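FMN-dependent nitronate monooxygenase (Shewanella oneidensis, PDB 5LSM) probably oxidises propionate 3-nitronate with molecular oxygen and FMN as cofactor, a detoxifying monooxygenase reaction that yields 3-oxopropanoate, nitrate and nitrite. Local coordinates at residues Thr154-Leu162 and Leu200-Val208; Gly176-Gly184 and Pro321-Ser329. All coordinates share one frame; numbering follows the deposited sequence.

Contact 1: Thr154-Leu162 and Leu200-Val208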
loop_
_atom_site.group_PDB
_atom_site.type_symbol
_atom_site.label_atom_id
_atom_site.label_comp_id
_atom_site.label_asym_id
_atom_site.label_seq_id
_atom_site.Cartn_x
_atom_site.Cartn_y
_atom_site.Cartn_z
ATOM N N THR A 154 -2.317 -17.607 1.297
ATOM C CA THR A 154 -2.213 -16.159 1.212
ATOM C C THR A 154 -3.309 -15.587 0.279
ATOM O O THR A 154 -3.585 -16.131 -0.774
ATOM C CB THR A 154 -0.777 -15.723 0.782
ATOM O OG1 THR A 154 0.121 -15.791 1.908
ATOM C CG2 THR A 154 -0.769 -14.306 0.255
ATOM N N ALA A 155 -3.993 -14.548 0.737
ATOM C CA ALA A 155 -4.932 -13.791 -0.086
ATOM C C ALA A 155 -4.418 -12.380 -0.256
ATOM O O ALA A 155 -4.040 -11.747 0.734
ATOM C CB ALA A 155 -6.283 -13.747 0.588
ATOM N N THR A 156 -4.424 -11.879 -1.492
ATOM C CA THR A 156 -4.107 -10.466 -1.756
ATOM C C THR A 156 -5.311 -9.622 -2.145
ATOM O O THR A 156 -5.164 -8.428 -2.411
ATOM C CB THR A 156 -3.051 -10.291 -2.868
ATOM O OG1 THR A 156 -3.589 -10.716 -4.135
ATOM C CG2 THR A 156 -1.770 -11.059 -2.530
ATOM N N THR A 157 -6.490 -10.235 -2.182
ATOM C CA THR A 157 -7.733 -9.516 -2.381
ATOM C C THR A 157 -8.842 -10.214 -1.581
ATOM O O THR A 157 -8.676 -11.346 -1.128
ATOM C CB THR A 157 -8.162 -9.531 -3.864
ATOM O OG1 THR A 157 -8.351 -10.892 -4.290
ATOM C CG2 THR A 157 -7.137 -8.843 -4.753
ATOM N N VAL A 158 -10.007 -9.578 -1.529
ATOM C CA VAL A 158 -11.189 -10.174 -0.948
ATOM C C VAL A 158 -11.699 -11.388 -1.722
ATOM O O VAL A 158 -12.158 -12.356 -1.117
ATOM C CB VAL A 158 -12.324 -9.133 -0.788
ATOM C CG1 VAL A 158 -13.592 -9.803 -0.285
ATOM C CG2 VAL A 158 -11.892 -8.057 0.194
ATOM N N GLU A 159 -11.622 -11.350 -3.047
ATOM C CA GLU A 159 -12.058 -12.498 -3.853
ATOM C C GLU A 159 -11.207 -13.722 -3.558
ATOM O O GLU A 159 -11.735 -14.818 -3.413
ATOM C CB GLU A 159 -11.976 -12.198 -5.336
ATOM C CG GLU A 159 -13.128 -11.362 -5.852
ATOM C CD GLU A 159 -12.951 -9.873 -5.603
ATOM O OE1 GLU A 159 -11.783 -9.401 -5.465
ATOM O OE2 GLU A 159 -13.996 -9.175 -5.556
ATOM N N GLU A 160 -9.889 -13.521 -3.478
ATOM C CA GLU A 160 -8.965 -14.602 -3.168
ATOM C C GLU A 160 -9.262 -15.180 -1.783
ATOM O O GLU A 160 -9.269 -16.392 -1.599
ATOM C CB GLU A 160 -7.504 -14.120 -3.274
ATOM C CG GLU A 160 -6.954 -14.211 -4.701
ATOM C CD GLU A 160 -5.630 -13.484 -4.923
ATOM O OE1 GLU A 160 -5.016 -13.027 -3.943
ATOM O OE2 GLU A 160 -5.207 -13.363 -6.103
ATOM N N ALA A 161 -9.584 -14.315 -0.828
ATOM C CA ALA A 161 -9.893 -14.777 0.514
ATOM C C ALA A 161 -11.163 -15.665 0.515
ATOM O O ALA A 161 -11.230 -16.676 1.218
ATOM C CB ALA A 161 -10.059 -13.593 1.445
ATOM N N LEU A 162 -12.149 -15.293 -0.295
ATOM C CA LEU A 162 -13.384 -16.040 -0.373
ATOM C C LEU A 162 -13.159 -17.374 -1.072
ATOM O O LEU A 162 -13.824 -18.373 -0.762
ATOM C CB LEU A 162 -14.448 -15.235 -1.108
ATOM C CG LEU A 162 -15.012 -14.052 -0.320
ATOM C CD1 LEU A 162 -15.643 -13.016 -1.236
ATOM C CD2 LEU A 162 -16.019 -14.534 0.703
ATOM N N LEU A 200 -6.596 -3.863 3.118
ATOM C CA LEU A 200 -6.842 -5.288 2.837
ATOM C C LEU A 200 -7.369 -6.024 4.069
ATOM O O LEU A 200 -8.372 -6.765 3.998
ATOM C CB LEU A 200 -5.552 -5.967 2.378
ATOM C CG LEU A 200 -5.691 -7.436 1.962
ATOM C CD1 LEU A 200 -6.665 -7.566 0.791
ATOM C CD2 LEU A 200 -4.326 -8.019 1.606
ATOM N N LEU A 201 -6.693 -5.804 5.193
ATOM C CA LEU A 201 -6.983 -6.508 6.431
ATOM C C LEU A 201 -8.445 -6.382 6.878
ATOM O O LEU A 201 -9.134 -7.402 6.986
ATOM C CB LEU A 201 -6.044 -6.042 7.536
ATOM C CG LEU A 201 -6.100 -6.830 8.834
ATOM C CD1 LEU A 201 -5.734 -8.281 8.558
ATOM C CD2 LEU A 201 -5.141 -6.217 9.862
ATOM N N PRO A 202 -8.937 -5.138 7.117
ATOM C CA PRO A 202 -10.320 -5.018 7.612
ATOM C C PRO A 202 -11.364 -5.443 6.589
ATOM O O PRO A 202 -12.438 -5.947 6.978
ATOM C CB PRO A 202 -10.465 -3.536 7.947
ATOM C CG PRO A 202 -9.361 -2.851 7.226
ATOM C CD PRO A 202 -8.243 -3.837 7.109
ATOM N N GLN A 203 -11.044 -5.326 5.298
ATOM C CA GLN A 203 -11.978 -5.764 4.283
ATOM C C GLN A 203 -12.015 -7.277 4.134
ATOM O O GLN A 203 -13.092 -7.842 4.025
ATOM C CB GLN A 203 -11.733 -5.057 2.960
ATOM C CG GLN A 203 -12.201 -3.600 3.009
ATOM C CD GLN A 203 -11.885 -2.832 1.740
ATOM O OE1 GLN A 203 -12.750 -2.643 0.875
ATOM N NE2 GLN A 203 -10.644 -2.385 1.620
ATOM N N ILE A 204 -10.875 -7.950 4.271
ATOM C CA ILE A 204 -10.901 -9.407 4.339
ATOM C C ILE A 204 -11.630 -9.924 5.581
ATOM O O ILE A 204 -12.395 -10.871 5.485
ATOM C CB ILE A 204 -9.497 -10.055 4.221
ATOM C CG1 ILE A 204 -9.022 -10.036 2.765
ATOM C CG2 ILE A 204 -9.547 -11.514 4.665
ATOM C CD1 ILE A 204 -7.593 -10.515 2.567
ATOM N N ILE A 205 -11.379 -9.330 6.741
ATOM C CA ILE A 205 -12.020 -9.781 7.985
ATOM C C ILE A 205 -13.540 -9.614 7.892
ATOM O O ILE A 205 -14.281 -10.462 8.363
ATOM C CB ILE A 205 -11.482 -9.018 9.224
ATOM C CG1 ILE A 205 -10.104 -9.540 9.623
ATOM C CG2 ILE A 205 -12.433 -9.129 10.417
ATOM C CD1 ILE A 205 -9.302 -8.534 10.423
ATOM N N ALA A 206 -13.995 -8.535 7.250
ATOM C CA ALA A 206 -15.434 -8.283 7.067
ATOM C C ALA A 206 -16.094 -9.348 6.212
ATOM O O ALA A 206 -17.280 -9.629 6.352
ATOM C CB ALA A 206 -15.666 -6.905 6.450
ATOM N N ALA A 207 -15.330 -9.930 5.308
ATOM C CA ALA A 207 -15.884 -10.806 4.294
ATOM C C ALA A 207 -15.889 -12.286 4.705
ATOM O O ALA A 207 -16.592 -13.075 4.109
ATOM C CB ALA A 207 -15.101 -10.625 2.994
ATOM N N VAL A 208 -14.995 -12.686 5.602
ATOM C CA VAL A 208 -14.844 -14.107 5.935
ATOM C C VAL A 208 -15.175 -14.355 7.393
ATOM O O VAL A 208 -15.204 -13.436 8.198
ATOM C CB VAL A 208 -13.422 -14.660 5.633
ATOM C CG1 VAL A 208 -13.024 -14.374 4.202
ATOM C CG2 VAL A 208 -12.379 -14.107 6.595
#
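Ala155 ends strand 150-155 with its methyl CB 4.0 Å from CD1 of Ile204. In the loop that follows, the backbone does the touching: both methyls of Leu200 lie over the chain here, with CD1 3.6 Å from the carbonyl O of Thr156. Thr156 turns its own side chain the other way. Its N and OG1 both donate to OE1 of Glu160, and Phe186 and Leu187 hold OE2 through their backbone N atoms, so both oxygens of this buried carboxylate are bonded. Thr157 is the N-cap of helix 158-166, its OG1 accepting from Glu160 N at 3.2 Å. The two methyls of Val158 spread along helix 197-207. CG1 stands anti to the backbone N (chi1 175°) and meets CB of Ala207 at 3.7 Å, while CG2 lies over the backbone of Gln203. One turn on, the small Ala161 puts CB 3.9 Å from CG2 of Ile204 and also meets CG1 of Val208. Leu162 finishes the row, CD2 lying 3.7 Å from the carbonyl O of Ala207. No hydrogen bond crosses. The helix segments run in the same general sense, their axes 38° apart, as expected for successive outer helices of a TIM barrel.

Contact 2: Gly176-Gly184 and Pro321-Ser329. With FMN (flavin mononucleotide), chain I.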
loop_
_atom_site.group_PDB
_atom_site.type_symbol
_atom_site.label_atom_id
_atom_site.label_comp_id
_atom_site.label_asym_id
_atom_site.label_seq_id
_atom_site.Cartn_x
_atom_site.Cartn_y
_atom_site.Cartn_z
ATOM N N GLY A 176 -0.724 -7.410 2.547
ATOM C CA GLY A 176 -0.703 -6.118 1.920
ATOM C C GLY A 176 0.482 -5.962 1.002
ATOM O O GLY A 176 1.493 -6.638 1.160
ATOM N N LEU A 177 0.363 -5.010 0.081
ATOM C CA LEU A 177 1.437 -4.653 -0.834
ATOM C C LEU A 177 2.740 -4.286 -0.140
ATOM O O LEU A 177 3.782 -4.316 -0.772
ATOM C CB LEU A 177 1.002 -3.486 -1.751
ATOM C CG LEU A 177 0.072 -3.818 -2.930
ATOM C CD1 LEU A 177 -0.291 -2.560 -3.689
ATOM C CD2 LEU A 177 0.735 -4.803 -3.862
ATOM N N GLU A 178 2.683 -3.914 1.139
ATOM C CA GLU A 178 3.890 -3.567 1.915
ATOM C C GLU A 178 4.833 -4.784 2.092
ATOM O O GLU A 178 6.030 -4.625 2.366
ATOM C CB GLU A 178 3.496 -3.027 3.299
ATOM C CG GLU A 178 2.886 -1.615 3.321
ATOM C CD GLU A 178 1.350 -1.568 3.290
ATOM O OE1 GLU A 178 0.694 -2.488 2.716
ATOM O OE2 GLU A 178 0.786 -0.584 3.835
ATOM N N ALA A 179 4.282 -5.990 1.999
ATOM C CA ALA A 179 5.044 -7.212 2.235
ATOM C C ALA A 179 6.265 -7.331 1.344
ATOM O O ALA A 179 6.231 -6.976 0.160
ATOM C CB ALA A 179 4.154 -8.433 2.052
ATOM N N GLY A 180 7.331 -7.879 1.920
ATOM C CA GLY A 180 8.476 -8.372 1.151
ATOM C C GLY A 180 8.191 -9.691 0.442
ATOM O O GLY A 180 7.213 -10.363 0.749
ATOM N N GLY A 181 9.034 -10.035 -0.530
ATOM C CA GLY A 181 8.909 -11.290 -1.258
ATOM C C GLY A 181 7.777 -11.296 -2.253
ATOM O O GLY A 181 7.243 -10.272 -2.600
ATOM N N HIS A 182 7.422 -12.465 -2.742
ATOM C CA HIS A 182 6.472 -12.547 -3.848
ATOM C C HIS A 182 5.090 -12.150 -3.382
ATOM O O HIS A 182 4.655 -12.516 -2.276
ATOM C CB HIS A 182 6.421 -13.972 -4.434
ATOM C CG HIS A 182 7.556 -14.293 -5.354
ATOM N ND1 HIS A 182 8.710 -14.908 -4.925
ATOM C CD2 HIS A 182 7.683 -14.156 -6.696
ATOM C CE1 HIS A 182 9.532 -15.073 -5.949
ATOM N NE2 HIS A 182 8.929 -14.632 -7.036
ATOM N N ARG A 183 4.375 -11.450 -4.255
ATOM C CA ARG A 183 2.947 -11.398 -4.162
ATOM C C ARG A 183 2.390 -12.823 -4.334
ATOM O O ARG A 183 2.783 -13.547 -5.256
ATOM C CB ARG A 183 2.375 -10.465 -5.233
ATOM C CG ARG A 183 2.983 -9.063 -5.274
ATOM C CD ARG A 183 2.967 -8.393 -3.903
ATOM N NE ARG A 183 1.604 -8.158 -3.443
ATOM C CZ ARG A 183 1.220 -8.092 -2.169
ATOM N NH1 ARG A 183 2.094 -8.241 -1.173
ATOM N NH2 ARG A 183 -0.053 -7.826 -1.890
ATOM N N GLY A 184 1.483 -13.215 -3.434
ATOM C CA GLY A 184 0.909 -14.540 -3.417
ATOM C C GLY A 184 -0.441 -14.598 -4.108
ATOM O O GLY A 184 -1.243 -15.497 -3.826
ATOM N N PRO A 321 18.179 -10.519 -5.769
ATOM C CA PRO A 321 16.834 -10.400 -5.224
ATOM C C PRO A 321 16.863 -10.053 -3.727
ATOM O O PRO A 321 17.051 -10.923 -2.879
ATOM C CB PRO A 321 16.248 -11.792 -5.456
ATOM C CG PRO A 321 17.421 -12.695 -5.336
ATOM C CD PRO A 321 18.564 -11.927 -5.967
ATOM N N LEU A 322 16.699 -8.774 -3.419
ATOM C CA LEU A 322 16.872 -8.286 -2.074
ATOM C C LEU A 322 15.493 -8.141 -1.447
ATOM O O LEU A 322 14.996 -7.046 -1.253
ATOM C CB LEU A 322 17.581 -6.937 -2.118
ATOM C CG LEU A 322 19.000 -6.889 -2.680
ATOM C CD1 LEU A 322 19.397 -5.444 -2.925
ATOM C CD2 LEU A 322 19.962 -7.536 -1.697
ATOM N N TRP A 323 14.843 -9.260 -1.205
ATOM C CA TRP A 323 13.480 -9.244 -0.746
ATOM C C TRP A 323 13.365 -8.514 0.606
ATOM O O TRP A 323 14.179 -8.728 1.493
ATOM C CB TRP A 323 12.978 -10.673 -0.608
ATOM C CG TRP A 323 12.750 -11.449 -1.900
ATOM C CD1 TRP A 323 12.487 -12.768 -1.976
ATOM C CD2 TRP A 323 12.742 -10.963 -3.265
ATOM N NE1 TRP A 323 12.297 -13.154 -3.285
ATOM C CE2 TRP A 323 12.490 -12.079 -4.100
ATOM C CE3 TRP A 323 12.983 -9.724 -3.864
ATOM C CZ2 TRP A 323 12.423 -11.983 -5.493
ATOM C CZ3 TRP A 323 12.906 -9.626 -5.257
ATOM C CH2 TRP A 323 12.613 -10.748 -6.050
ATOM N N CYS A 324 12.369 -7.627 0.728
ATOM C CA CYS A 324 12.270 -6.656 1.835
ATOM C C CYS A 324 10.955 -5.890 1.679
ATOM O O CYS A 324 10.554 -5.567 0.576
ATOM C CB CYS A 324 13.452 -5.667 1.844
ATOM S SG CYS A 324 13.403 -4.389 3.151
ATOM N N GLY A 325 10.247 -5.697 2.784
ATOM C CA GLY A 325 8.985 -4.978 2.772
ATOM C C GLY A 325 9.215 -3.489 2.853
ATOM O O GLY A 325 10.335 -3.034 2.818
ATOM N N GLN A 326 8.147 -2.732 2.984
ATOM C CA GLN A 326 8.241 -1.287 2.926
ATOM C C GLN A 326 8.581 -0.661 4.261
ATOM O O GLN A 326 8.650 0.568 4.370
ATOM C CB GLN A 326 6.937 -0.687 2.421
ATOM C CG GLN A 326 6.718 -0.846 0.935
ATOM C CD GLN A 326 5.529 -0.027 0.446
ATOM O OE1 GLN A 326 4.480 0.036 1.101
ATOM N NE2 GLN A 326 5.694 0.610 -0.697
ATOM N N ASN A 327 8.814 -1.486 5.268
ATOM C CA ASN A 327 9.276 -0.994 6.568
ATOM C C ASN A 327 10.428 -1.858 7.041
ATOM O O ASN A 327 10.215 -2.959 7.542
ATOM C CB ASN A 327 8.129 -1.017 7.599
ATOM C CG ASN A 327 8.414 -0.155 8.816
ATOM O OD1 ASN A 327 9.552 0.192 9.095
ATOM N ND2 ASN A 327 7.368 0.211 9.532
ATOM N N ALA A 328 11.646 -1.400 6.779
ATOM C CA ALA A 328 12.836 -2.091 7.221
ATOM C C ALA A 328 13.259 -1.684 8.634
ATOM O O ALA A 328 14.215 -2.214 9.162
ATOM C CB ALA A 328 13.970 -1.839 6.242
ATOM N N SER A 329 12.535 -0.771 9.266
ATOM C CA SER A 329 13.020 -0.161 10.502
ATOM C C SER A 329 13.002 -1.112 11.716
ATOM O O SER A 329 13.444 -0.733 12.798
ATOM C CB SER A 329 12.192 1.080 10.829
ATOM O OG SER A 329 10.919 0.709 11.340
HETATM N N1 FMN I . 6.050 -16.364 1.574
HETATM C C2 FMN I . 5.879 -17.681 1.264
HETATM O O2 FMN I . 4.719 -18.165 1.257
HETATM N N3 FMN I . 6.912 -18.485 0.938
HETATM C C4 FMN I . 8.176 -18.034 0.911
HETATM O O4 FMN I . 9.127 -18.771 0.600
HETATM C C4A FMN I . 8.425 -16.614 1.227
HETATM N N5 FMN I . 9.668 -16.128 1.241
HETATM C C5A FMN I . 9.920 -14.857 1.596
HETATM C C6 FMN I . 11.247 -14.437 1.610
HETATM C C7 FMN I . 11.573 -13.148 1.979
HETATM C C7M FMN I . 13.023 -12.740 1.949
HETATM C C8 FMN I . 10.486 -12.200 2.358
HETATM C C8M FMN I . 10.842 -10.782 2.749
HETATM C C9 FMN I . 9.146 -12.615 2.340
HETATM C C9A FMN I . 8.811 -13.927 1.966
HETATM N N10 FMN I . 7.474 -14.436 1.969
HETATM C C10 FMN I . 7.268 -15.778 1.582
HETATM C "C1'" FMN I . 6.303 -13.598 2.286
HETATM C "C2'" FMN I . 6.005 -13.591 3.776
HETATM O "O2'" FMN I . 5.292 -14.795 4.114
HETATM C "C3'" FMN I . 5.170 -12.364 4.167
HETATM O "O3'" FMN I . 4.084 -12.207 3.247
HETATM C "C4'" FMN I . 5.951 -11.048 4.164
HETATM O "O4'" FMN I . 7.308 -11.191 4.602
HETATM C "C5'" FMN I . 5.210 -10.057 5.047
HETATM O "O5'" FMN I . 5.768 -8.749 4.949
HETATM P P FMN I . 7.040 -8.251 5.799
HETATM O O1P FMN I . 6.993 -8.943 7.143
HETATM O O2P FMN I . 6.820 -6.762 5.873
HETATM O O3P FMN I . 8.173 -8.680 4.937
#
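Trp323 turns one face of its indole to Gly181, whose CA sits over it in a CH-pi contact, 4.1 Å from the centroid of the five-membered ring. Pro321 CB lies over the opposite face. FMN comes in at the edge of the ring, its methyl C7M 3.3 Å from Trp323 CB. The rings of Trp323 and His182 form an offset edge-to-face pair with planes at 78°, the indole turning its edge to the imidazole. Ser272 takes the NE2 end of His182. Gly180 and Gly181 let the chain pass close to the flavin, since a CB on either would clash with it, at C8M and C9 respectively; Gly180 N also donates to the phosphate O3P at 3.2 Å. At the other end, Gln326 N donates to Glu178 O at 2.9 Å, in the carbonyl plane. Beside this bond the two side chains cross, with amide and carboxylate planes 90° apart, and OE1 of Gln326 lies 3.2 Å from CG of Glu178. A bend at chi2 (95°) leads the carboxylate of Glu178 away from Gln326, and its OE1 accepts from Thr197 N. With an alanine here in place of Gln326, a gap would probably open beside Glu178 CG, and Gly196 N of the second subunit would probably lose its weak bond to OE1. Strand 276-279 flanks the site: Arg277 pairs with the backbone of Gly181, Ile279 with that of Leu322, and helix 251-258 packs against Leu322 and Cys324.

Overall arrangement
From the N terminus, the chain first reaches 154-162, on strand 150-155 and the helix after it. It then passes through strand 171-175 into 176-184, the first half of contact 2. Contact 1 closes next, when 200-208 returns beside 154-162. Contact 2 stays open much longer, until 321-329 comes back after helix 301-313. The two loops therefore cross rather than nest. Contact 1 packs helix 158-166 against helix 197-207 on the outside of the barrel, whereas contact 2 ties a loop at the flavin to a late part of the chain. Their centres are about 19 Å apart, yet Thr156 CG2 packs 3.7 Å from Arg183 NH2. Across the dimer, Gln203 NE2 bonds to Gln326 O of the second subunit.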